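Local coordinates for sensor protein (Bacillus halodurans, PDB 3O5Y) that contributes the GAF domain of a longer sensor that probably acts as an ATP-dependent histidine kinase in two-component signalling, at residues Q59-S64 with D81-K86; F73-D78 with K117-W122; K95-I100 with V111-R116. All coordinates share one frame; numbering follows the deposited sequence.

Contact 1. Residues Q59-S64 with D81-K86; sequences QSLYWS and DNFYEK. With ACT (acetate ion), chain C.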
loop_
_atom_site.group_PDB
_atom_site.type_symbol
_atom_site.label_atom_id
_atom_site.label_comp_id
_atom_site.label_asym_id
_atom_site.label_seq_id
_atom_site.Cartn_x
_atom_site.Cartn_y
_atom_site.Cartn_z
ATOM N N GLN A 59 16.479 -3.198 1.091
ATOM C CA GLN A 59 16.179 -1.779 1.255
ATOM C C GLN A 59 14.720 -1.445 0.963
ATOM O O GLN A 59 14.399 -0.290 0.651
ATOM C CB GLN A 59 17.100 -0.935 0.370
ATOM C CG GLN A 59 18.490 -0.730 0.951
ATOM C CD GLN A 59 19.408 0.075 0.037
ATOM O OE1 GLN A 59 18.963 0.952 -0.729
ATOM N NE2 GLN A 59 20.705 -0.216 0.116
ATOM N N SER A 60 13.834 -2.437 1.075
ATOM C CA SER A 60 12.431 -2.232 0.703
ATOM C C SER A 60 11.521 -1.832 1.872
ATOM O O SER A 60 11.390 -2.573 2.854
ATOM C CB SER A 60 11.869 -3.464 0.003
ATOM O OG SER A 60 10.449 -3.402 -0.033
ATOM N N LEU A 61 10.880 -0.669 1.752
ATOM C CA LEU A 61 9.959 -0.196 2.797
ATOM C C LEU A 61 8.772 -1.161 2.897
ATOM O O LEU A 61 8.363 -1.536 4.003
ATOM C CB LEU A 61 9.446 1.211 2.486
ATOM C CG LEU A 61 9.117 2.184 3.630
ATOM C CD1 LEU A 61 8.170 3.275 3.167
ATOM C CD2 LEU A 61 8.520 1.508 4.796
ATOM N N TYR A 62 8.238 -1.566 1.745
ATOM C CA TYR A 62 7.090 -2.469 1.716
ATOM C C TYR A 62 7.392 -3.827 2.397
ATOM O O TYR A 62 6.589 -4.311 3.197
ATOM C CB TYR A 62 6.568 -2.672 0.285
ATOM C CG TYR A 62 6.068 -1.417 -0.439
ATOM C CD1 TYR A 62 5.771 -1.455 -1.808
ATOM C CD2 TYR A 62 5.916 -0.205 0.228
ATOM C CE1 TYR A 62 5.310 -0.330 -2.476
ATOM C CE2 TYR A 62 5.457 0.932 -0.433
ATOM C CZ TYR A 62 5.139 0.862 -1.781
ATOM O OH TYR A 62 4.689 1.985 -2.444
ATOM N N TRP A 63 8.545 -4.427 2.100
ATOM C CA TRP A 63 8.929 -5.677 2.766
ATOM C C TRP A 63 9.194 -5.483 4.246
ATOM O O TRP A 63 8.977 -6.392 5.053
ATOM C CB TRP A 63 10.156 -6.295 2.112
ATOM C CG TRP A 63 9.808 -7.164 0.982
ATOM C CD1 TRP A 63 9.937 -6.874 -0.329
ATOM C CD2 TRP A 63 9.218 -8.463 1.053
ATOM N NE1 TRP A 63 9.507 -7.925 -1.102
ATOM C CE2 TRP A 63 9.054 -8.917 -0.277
ATOM C CE3 TRP A 63 8.835 -9.303 2.114
ATOM C CZ2 TRP A 63 8.523 -10.175 -0.585
ATOM C CZ3 TRP A 63 8.302 -10.543 1.813
ATOM C CH2 TRP A 63 8.151 -10.970 0.467
ATOM N N SER A 64 9.648 -4.291 4.611
ATOM C CA SER A 64 9.908 -3.994 6.000
ATOM C C SER A 64 8.602 -4.024 6.809
ATOM O O SER A 64 8.571 -4.538 7.928
ATOM C CB SER A 64 10.617 -2.651 6.100
ATOM O OG SER A 64 10.903 -2.353 7.441
ATOM N N ASP A 81 17.152 9.529 4.107
ATOM C CA ASP A 81 16.425 8.264 4.204
ATOM C C ASP A 81 16.051 7.800 2.793
ATOM O O ASP A 81 15.177 8.381 2.152
ATOM C CB ASP A 81 15.178 8.437 5.097
ATOM C CG ASP A 81 14.313 7.167 5.203
ATOM O OD1 ASP A 81 14.845 6.032 5.217
ATOM O OD2 ASP A 81 13.073 7.319 5.301
ATOM N N ASN A 82 16.753 6.779 2.305
ATOM C CA ASN A 82 16.428 6.155 1.032
ATOM C C ASN A 82 15.899 4.733 1.246
ATOM O O ASN A 82 16.207 4.074 2.248
ATOM C CB ASN A 82 17.639 6.159 0.075
ATOM C CG ASN A 82 17.255 5.786 -1.385
ATOM O OD1 ASN A 82 16.262 6.301 -1.935
ATOM N ND2 ASN A 82 18.047 4.889 -2.007
ATOM N N PHE A 83 15.067 4.297 0.310
ATOM C CA PHE A 83 14.558 2.938 0.277
ATOM C C PHE A 83 14.181 2.636 -1.160
ATOM O O PHE A 83 14.073 3.551 -1.983
ATOM C CB PHE A 83 13.378 2.730 1.257
ATOM C CG PHE A 83 12.330 3.823 1.216
ATOM C CD1 PHE A 83 11.195 3.690 0.418
ATOM C CD2 PHE A 83 12.472 4.976 2.004
ATOM C CE1 PHE A 83 10.224 4.694 0.401
ATOM C CE2 PHE A 83 11.516 5.987 1.990
ATOM C CZ PHE A 83 10.394 5.852 1.183
ATOM N N TYR A 84 14.007 1.361 -1.478
ATOM C CA TYR A 84 13.840 0.967 -2.862
ATOM C C TYR A 84 12.674 1.687 -3.516
ATOM O O TYR A 84 12.777 2.112 -4.662
ATOM C CB TYR A 84 13.678 -0.545 -3.001
ATOM C CG TYR A 84 13.326 -0.948 -4.399
ATOM C CD1 TYR A 84 12.000 -1.180 -4.772
ATOM C CD2 TYR A 84 14.311 -1.048 -5.368
ATOM C CE1 TYR A 84 11.676 -1.524 -6.091
ATOM C CE2 TYR A 84 14.009 -1.393 -6.666
ATOM C CZ TYR A 84 12.694 -1.633 -7.028
ATOM O OH TYR A 84 12.418 -1.973 -8.333
ATOM N N GLU A 85 11.568 1.837 -2.797
ATOM C CA GLU A 85 10.357 2.391 -3.408
ATOM C C GLU A 85 10.394 3.910 -3.586
ATOM O O GLU A 85 9.598 4.470 -4.346
ATOM C CB GLU A 85 9.123 1.995 -2.596
ATOM C CG GLU A 85 8.902 0.498 -2.482
ATOM C CD GLU A 85 9.660 -0.162 -1.342
ATOM O OE1 GLU A 85 10.622 0.429 -0.793
ATOM O OE2 GLU A 85 9.302 -1.308 -0.997
ATOM N N LYS A 86 11.318 4.567 -2.890
ATOM C CA LYS A 86 11.293 6.016 -2.747
ATOM C C LYS A 86 11.271 6.786 -4.065
ATOM O O LYS A 86 10.353 7.569 -4.302
ATOM C CB LYS A 86 12.437 6.496 -1.857
ATOM C CG LYS A 86 12.436 7.991 -1.626
ATOM C CD LYS A 86 13.221 8.374 -0.384
ATOM C CE LYS A 86 13.520 9.867 -0.409
ATOM N NZ LYS A 86 13.641 10.450 0.964
HETATM C C ACT C . 4.652 1.811 -6.012
HETATM O O ACT C . 5.908 1.708 -5.838
HETATM O OXT ACT C . 3.889 1.642 -5.013
HETATM C CH3 ACT C . 4.123 2.118 -7.375
#
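E85 reaches from its loop to the first turn of the helix that starts at L61. Its CG is anti to the carbonyl carbon (chi1 -60°), and the bend at chi2 turns CD toward the helix start. From CB, the first atom to meet the other segment is CG. E85 CG sits 3.6 Å above the plane of the Y62 ring, over its centre, in a CH-pi contact. E85 CD lies 3.4 Å from L61 N. E85 OE1 takes the N-H of L61 N at 2.8 Å, on its syn side. E85 OE2 accepts from S60 OG at 2.6 Å, also syn, and from Y62 N at 3.0 Å, which comes from above the carboxylate plane. S60 is the N-cap, and its OG accepts from W63 N. The helix start would probably favour a charged carboxylate. An alanine at E85 would probably leave the amides of L61 and Y62 and the S60 hydroxyl without these acceptors, and the Y62 ring without its CH-pi contact from CG. The backbone adds a bond from Y84 N to Q59 O at 2.7 Å. L61 CD1 lies over one face of the F83 ring, offset toward the rim. Y62 OH donates to an acetate, probably from the crystallisation liquor. Helix 61-68 thus rests on the sheet, with L61 on strands 72-75 and 96-103 and Y62 on strands 25-32 and 96-103.

Contact 2. Residues F73-D78 with K117-W122; sequences FRSLTD and KQQIDW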
loop_
_atom_site.group_PDB
_atom_site.type_symbol
_atom_site.label_atom_id
_atom_site.label_comp_id
_atom_site.label_asym_id
_atom_site.label_seq_id
_atom_site.Cartn_x
_atom_site.Cartn_y
_atom_site.Cartn_z
ATOM N N PHE A 73 4.932 4.478 8.681
ATOM C CA PHE A 73 4.803 5.769 8.069
ATOM C C PHE A 73 6.169 6.370 7.735
ATOM O O PHE A 73 7.072 6.370 8.558
ATOM C CB PHE A 73 4.047 6.723 8.978
ATOM C CG PHE A 73 4.040 8.122 8.473
ATOM C CD1 PHE A 73 3.159 8.497 7.462
ATOM C CD2 PHE A 73 4.955 9.063 8.967
ATOM C CE1 PHE A 73 3.152 9.802 6.977
ATOM C CE2 PHE A 73 4.964 10.364 8.494
ATOM C CZ PHE A 73 4.064 10.744 7.499
ATOM N N ARG A 74 6.291 6.923 6.533
ATOM C CA ARG A 74 7.526 7.570 6.145
ATOM C C ARG A 74 7.286 8.849 5.382
ATOM O O ARG A 74 6.554 8.882 4.400
ATOM C CB ARG A 74 8.413 6.620 5.332
ATOM C CG ARG A 74 9.858 6.651 5.769
ATOM C CD ARG A 74 10.180 5.684 6.943
ATOM N NE ARG A 74 11.286 4.832 6.527
ATOM C CZ ARG A 74 11.617 3.672 7.083
ATOM N NH1 ARG A 74 12.634 2.974 6.579
ATOM N NH2 ARG A 74 10.944 3.206 8.135
ATOM N N SER A 75 7.901 9.904 5.879
ATOM C CA SER A 75 8.029 11.164 5.178
ATOM C C SER A 75 9.001 10.972 4.001
ATOM O O SER A 75 10.051 10.339 4.148
ATOM C CB SER A 75 8.575 12.206 6.158
ATOM O OG SER A 75 8.174 13.508 5.810
ATOM N N LEU A 76 8.651 11.497 2.832
ATOM C CA LEU A 76 9.478 11.309 1.645
ATOM C C LEU A 76 10.463 12.472 1.453
ATOM O O LEU A 76 11.152 12.561 0.435
ATOM C CB LEU A 76 8.590 11.151 0.406
ATOM C CG LEU A 76 8.313 9.803 -0.275
ATOM C CD1 LEU A 76 8.293 8.653 0.687
ATOM C CD2 LEU A 76 7.006 9.863 -1.039
ATOM N N THR A 77 10.518 13.367 2.429
ATOM C CA THR A 77 11.318 14.575 2.300
ATOM C C THR A 77 12.629 14.471 3.062
ATOM O O THR A 77 13.473 15.353 2.930
ATOM C CB THR A 77 10.593 15.804 2.844
ATOM O OG1 THR A 77 10.325 15.602 4.236
ATOM C CG2 THR A 77 9.303 16.059 2.082
ATOM N N ASP A 78 12.785 13.421 3.874
ATOM C CA ASP A 78 14.033 13.179 4.577
ATOM C C ASP A 78 15.094 12.755 3.575
ATOM O O ASP A 78 15.160 11.602 3.137
ATOM C CB ASP A 78 13.872 12.145 5.691
ATOM C CG ASP A 78 15.165 11.925 6.485
ATOM O OD1 ASP A 78 16.212 12.545 6.162
ATOM O OD2 ASP A 78 15.130 11.116 7.442
ATOM N N LYS A 117 0.229 13.973 -1.361
ATOM C CA LYS A 117 1.063 15.005 -1.994
ATOM C C LYS A 117 1.451 16.089 -1.002
ATOM O O LYS A 117 2.535 16.641 -1.088
ATOM C CB LYS A 117 0.387 15.591 -3.242
ATOM C CG LYS A 117 0.157 14.518 -4.283
ATOM C CD LYS A 117 -0.451 15.008 -5.597
ATOM C CE LYS A 117 -0.469 13.830 -6.621
ATOM N NZ LYS A 117 -0.655 14.280 -8.041
ATOM N N GLN A 118 0.577 16.371 -0.051
ATOM C CA GLN A 118 0.864 17.343 0.993
ATOM C C GLN A 118 1.160 16.585 2.283
ATOM O O GLN A 118 0.569 15.532 2.552
ATOM C CB GLN A 118 -0.303 18.303 1.193
ATOM C CG GLN A 118 -0.502 19.265 0.038
ATOM C CD GLN A 118 -1.654 20.234 0.259
ATOM O OE1 GLN A 118 -1.437 21.415 0.540
ATOM N NE2 GLN A 118 -2.884 19.737 0.147
ATOM N N GLN A 119 2.101 17.097 3.064
ATOM C CA GLN A 119 2.510 16.399 4.261
ATOM C C GLN A 119 1.596 16.713 5.426
ATOM O O GLN A 119 1.923 17.528 6.289
ATOM C CB GLN A 119 3.964 16.707 4.603
ATOM C CG GLN A 119 4.932 15.697 4.035
ATOM C CD GLN A 119 5.936 15.205 5.062
ATOM O OE1 GLN A 119 5.575 14.549 6.059
ATOM N NE2 GLN A 119 7.209 15.511 4.822
ATOM N N ILE A 120 0.458 16.028 5.448
ATOM C CA ILE A 120 -0.572 16.215 6.460
ATOM C C ILE A 120 -0.602 14.947 7.302
ATOM O O ILE A 120 -0.716 13.853 6.768
ATOM C CB ILE A 120 -1.942 16.525 5.776
ATOM C CG1 ILE A 120 -1.880 17.900 5.089
ATOM C CG2 ILE A 120 -3.102 16.449 6.769
ATOM C CD1 ILE A 120 -2.875 18.093 3.977
ATOM N N ASP A 121 -0.467 15.085 8.614
ATOM C CA ASP A 121 -0.443 13.933 9.511
ATOM C C ASP A 121 -1.656 13.021 9.355
ATOM O O ASP A 121 -2.765 13.465 9.066
ATOM C CB ASP A 121 -0.404 14.386 10.970
ATOM C CG ASP A 121 0.821 15.214 11.303
ATOM O OD1 ASP A 121 1.866 15.050 10.648
ATOM O OD2 ASP A 121 0.734 16.020 12.246
ATOM N N TRP A 122 -1.421 11.734 9.562
ATOM C CA TRP A 122 -2.482 10.769 9.646
ATOM C C TRP A 122 -3.085 10.832 11.043
ATOM O O TRP A 122 -2.369 10.720 12.029
ATOM C CB TRP A 122 -1.907 9.386 9.344
ATOM C CG TRP A 122 -1.719 9.201 7.865
ATOM C CD1 TRP A 122 -0.576 9.379 7.154
ATOM C CD2 TRP A 122 -2.732 8.841 6.915
ATOM N NE1 TRP A 122 -0.804 9.143 5.815
ATOM C CE2 TRP A 122 -2.120 8.807 5.643
ATOM C CE3 TRP A 122 -4.096 8.540 7.017
ATOM C CZ2 TRP A 122 -2.821 8.483 4.483
ATOM C CZ3 TRP A 122 -4.791 8.228 5.864
ATOM C CH2 TRP A 122 -4.147 8.194 4.612
#
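The backbone from F73 to T77 and that from Q119 to W122 run nearly antiparallel, 171° apart end to end, but even S75 and Q119 have CA atoms 7.7 Å apart, so side chains make the contact. Q119 does the reaching. Its chain bends at chi2 (-132°) and brings the amide to S75 and T77. S75 OG lies close to both ends of that amide. Q119 NE2 is placed as a donor to S75 OG, but the modelled separation of 2.4 Å is very short, so the details are doubtful. T77 meets Q119 tip to tip. The methyl CG2 of T77 lies 3.5 Å from Q119 NE2, and T77 OG1 lies 3.2 Å from the same nitrogen. Q119 OE1 also stands at the edge of the F73 ring, near its plane, 4.3 Å from F73 CZ.

F73 and W122 form the apolar half. They meet rim to rim, with neither over the face of the other. F73 CE1 comes to the edge of the W122 indole, in its plane, and is 3.8 Å from W122 CD1. The ring planes are 72° apart. Further out, W122 packs on L127 and L130 of helix 124-142 and makes a cation-pi contact with R116.

The loop side is shaped by an inverse gamma turn centred on Q119, with a weak bond from I120 N to Q118 O. This is surface packing at the edge of the GAF domain's antiparallel sheet. The loop after strand 108-116 passes the start of strand 96-103 and touches edge strand 72-75, with F73 lying on S96 and Q119 on K95.

Contact 3. Residues K95-I100 with V111-R116; sequences KSILVI and VLSIGR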
loop_
_atom_site.group_PDB
_atom_site.type_symbol
_atom_site.label_atom_id
_atom_site.label_comp_id
_atom_site.label_asym_id
_atom_site.label_seq_id
_atom_site.Cartn_x
_atom_site.Cartn_y
_atom_site.Cartn_z
ATOM N N LYS A 95 4.704 13.186 -0.985
ATOM C CA LYS A 95 5.603 13.689 0.047
ATOM C C LYS A 95 5.585 12.821 1.304
ATOM O O LYS A 95 6.358 13.034 2.237
ATOM C CB LYS A 95 5.267 15.148 0.380
ATOM C CG LYS A 95 5.709 16.128 -0.709
ATOM C CD LYS A 95 5.761 17.583 -0.201
ATOM C CE LYS A 95 6.421 18.523 -1.241
ATOM N NZ LYS A 95 7.805 18.077 -1.632
ATOM N N SER A 96 4.723 11.811 1.292
ATOM C CA SER A 96 4.365 11.065 2.485
ATOM C C SER A 96 3.824 9.716 2.049
ATOM O O SER A 96 3.061 9.643 1.102
ATOM C CB SER A 96 3.285 11.851 3.220
ATOM O OG SER A 96 2.660 11.083 4.215
ATOM N N ILE A 97 4.219 8.645 2.728
ATOM C CA ILE A 97 3.698 7.323 2.410
ATOM C C ILE A 97 3.307 6.556 3.680
ATOM O O ILE A 97 4.052 6.552 4.679
ATOM C CB ILE A 97 4.657 6.519 1.447
ATOM C CG1 ILE A 97 3.904 5.386 0.739
ATOM C CG2 ILE A 97 5.923 6.014 2.150
ATOM C CD1 ILE A 97 3.055 5.863 -0.446
ATOM N N LEU A 98 2.112 5.966 3.653
ATOM C CA LEU A 98 1.642 5.071 4.705
ATOM C C LEU A 98 1.549 3.666 4.101
ATOM O O LEU A 98 0.920 3.466 3.074
ATOM C CB LEU A 98 0.274 5.515 5.216
ATOM C CG LEU A 98 -0.328 4.654 6.326
ATOM C CD1 LEU A 98 0.539 4.770 7.585
ATOM C CD2 LEU A 98 -1.775 5.023 6.618
ATOM N N VAL A 99 2.212 2.713 4.729
ATOM C CA VAL A 99 2.388 1.387 4.194
ATOM C C VAL A 99 1.729 0.416 5.183
ATOM O O VAL A 99 2.181 0.228 6.311
ATOM C CB VAL A 99 3.912 1.070 3.990
ATOM C CG1 VAL A 99 4.091 -0.278 3.332
ATOM C CG2 VAL A 99 4.593 2.151 3.150
ATOM N N ILE A 100 0.618 -0.162 4.770
ATOM C CA ILE A 100 -0.084 -1.102 5.597
ATOM C C ILE A 100 0.121 -2.496 5.040
ATOM O O ILE A 100 -0.342 -2.770 3.940
ATOM C CB ILE A 100 -1.607 -0.802 5.589
ATOM C CG1 ILE A 100 -1.849 0.639 6.050
ATOM C CG2 ILE A 100 -2.362 -1.855 6.458
ATOM C CD1 ILE A 100 -3.325 1.042 6.135
ATOM N N VAL A 111 0.419 -5.710 0.379
ATOM C CA VAL A 111 0.730 -4.422 0.973
ATOM C C VAL A 111 -0.205 -3.375 0.400
ATOM O O VAL A 111 -0.537 -3.413 -0.795
ATOM C CB VAL A 111 2.224 -4.030 0.748
ATOM C CG1 VAL A 111 2.491 -2.543 1.076
ATOM C CG2 VAL A 111 3.133 -4.913 1.584
ATOM N N LEU A 112 -0.669 -2.468 1.266
ATOM C CA LEU A 112 -1.378 -1.263 0.821
ATOM C C LEU A 112 -0.499 -0.038 1.069
ATOM O O LEU A 112 -0.022 0.185 2.189
ATOM C CB LEU A 112 -2.718 -1.119 1.533
ATOM C CG LEU A 112 -3.667 -0.035 1.015
ATOM C CD1 LEU A 112 -4.232 -0.465 -0.326
ATOM C CD2 LEU A 112 -4.810 0.182 1.973
ATOM N N SER A 113 -0.298 0.754 0.028
ATOM C CA SER A 113 0.578 1.907 0.077
ATOM C C SER A 113 -0.236 3.163 -0.182
ATOM O O SER A 113 -0.802 3.315 -1.270
ATOM C CB SER A 113 1.648 1.768 -1.007
ATOM O OG SER A 113 2.604 2.788 -0.877
ATOM N N ILE A 114 -0.322 4.059 0.795
ATOM C CA ILE A 114 -1.196 5.225 0.633
ATOM C C ILE A 114 -0.365 6.496 0.693
ATOM O O ILE A 114 0.352 6.739 1.677
ATOM C CB ILE A 114 -2.340 5.273 1.676
ATOM C CG1 ILE A 114 -3.059 3.921 1.766
ATOM C CG2 ILE A 114 -3.341 6.386 1.334
ATOM C CD1 ILE A 114 -4.274 3.945 2.625
ATOM N N GLY A 115 -0.445 7.273 -0.385
ATOM C CA GLY A 115 0.396 8.433 -0.574
ATOM C C GLY A 115 -0.381 9.718 -0.434
ATOM O O GLY A 115 -1.578 9.780 -0.763
ATOM N N ARG A 116 0.287 10.740 0.086
ATOM C CA ARG A 116 -0.270 12.101 0.060
ATOM C C ARG A 116 0.737 13.039 -0.560
ATOM O O ARG A 116 1.956 12.909 -0.326
ATOM C CB ARG A 116 -0.640 12.588 1.467
ATOM C CG ARG A 116 -1.832 11.895 2.072
ATOM C CD ARG A 116 -2.045 12.285 3.520
ATOM N NE ARG A 116 -3.389 11.898 3.964
ATOM C CZ ARG A 116 -3.819 11.993 5.218
ATOM N NH1 ARG A 116 -3.000 12.466 6.162
ATOM N NH2 ARG A 116 -5.058 11.614 5.534
HETATM O O HOH W 1 0.562 9.320 3.246
#
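I114 O is gripped from two directions: L98 N donates to it at 2.8 Å, and a water donates to it at 3.0 Å. The same water lies 2.9 Å from S96 OG and so joins the two strands on the face that carries S96 and I114. The CA of I97 adds a CA-H...O contact to the same oxygen. In return I114 N donates to L98 O. I100 and L112 bond each other twice, with I100 N to L112 O at 2.7 Å. The strands run antiparallel, with 162° between their directions. L98 with I114 and I100 with L112 are hydrogen-bonded pairs, and V99 with S113 is a non-hydrogen-bonded one.

The ladder ends in a classic beta bulge, where K95 and S96 both face R116. K95 N bonds R116 O at 2.8 Å, while R116 N reaches S96 O at a longer 3.2 Å.

On the other face, I97 leans across to the partner strand. Its CG1 is anti to the backbone N (chi1 -160°), and I97 CD1 comes tightly against S113 OG at 3.1 Å. S113 OG is hydrogen-bonded to Y62 OH. I97 CD1 also lies 3.7 Å from the CA of G115, an approach made easier by the lack of a side chain there. V99 CG1 meets V111 CG1 at the far end.

In the sheet the hairpin lies between strand 25-32, which bonds to strand 108-116, and edge strand 72-75, which bonds to strand 96-103. L98, I100 and L112 lie under helix 124-142. On the opposite face, I97 and V99 pack against L61 of helix 61-68, and V99 also against Y62.

Overall arrangement
From the N terminus, residues 59-64 come first and open contact 1. The chain then finishes helix 61-68, passes strand 72-75 and the first segment of contact 2, and returns at 81-86 to close contact 1. Contacts 1 and 2 therefore cross. Contact 3 comes next: 95-100 and 111-116 form a hairpin that opens and closes before 117-122 completes contact 2, so it lies wholly within the longer loop of contact 2. Contact 1 fixes helix 61-68 to the loop before helix 86-90. Contact 2 joins an edge strand to the approach to helix 124-142. Contact 3 pairs two inner strands of the sheet, bonded to contact 2 through R74 with I97 and packed against contact 1 through L61.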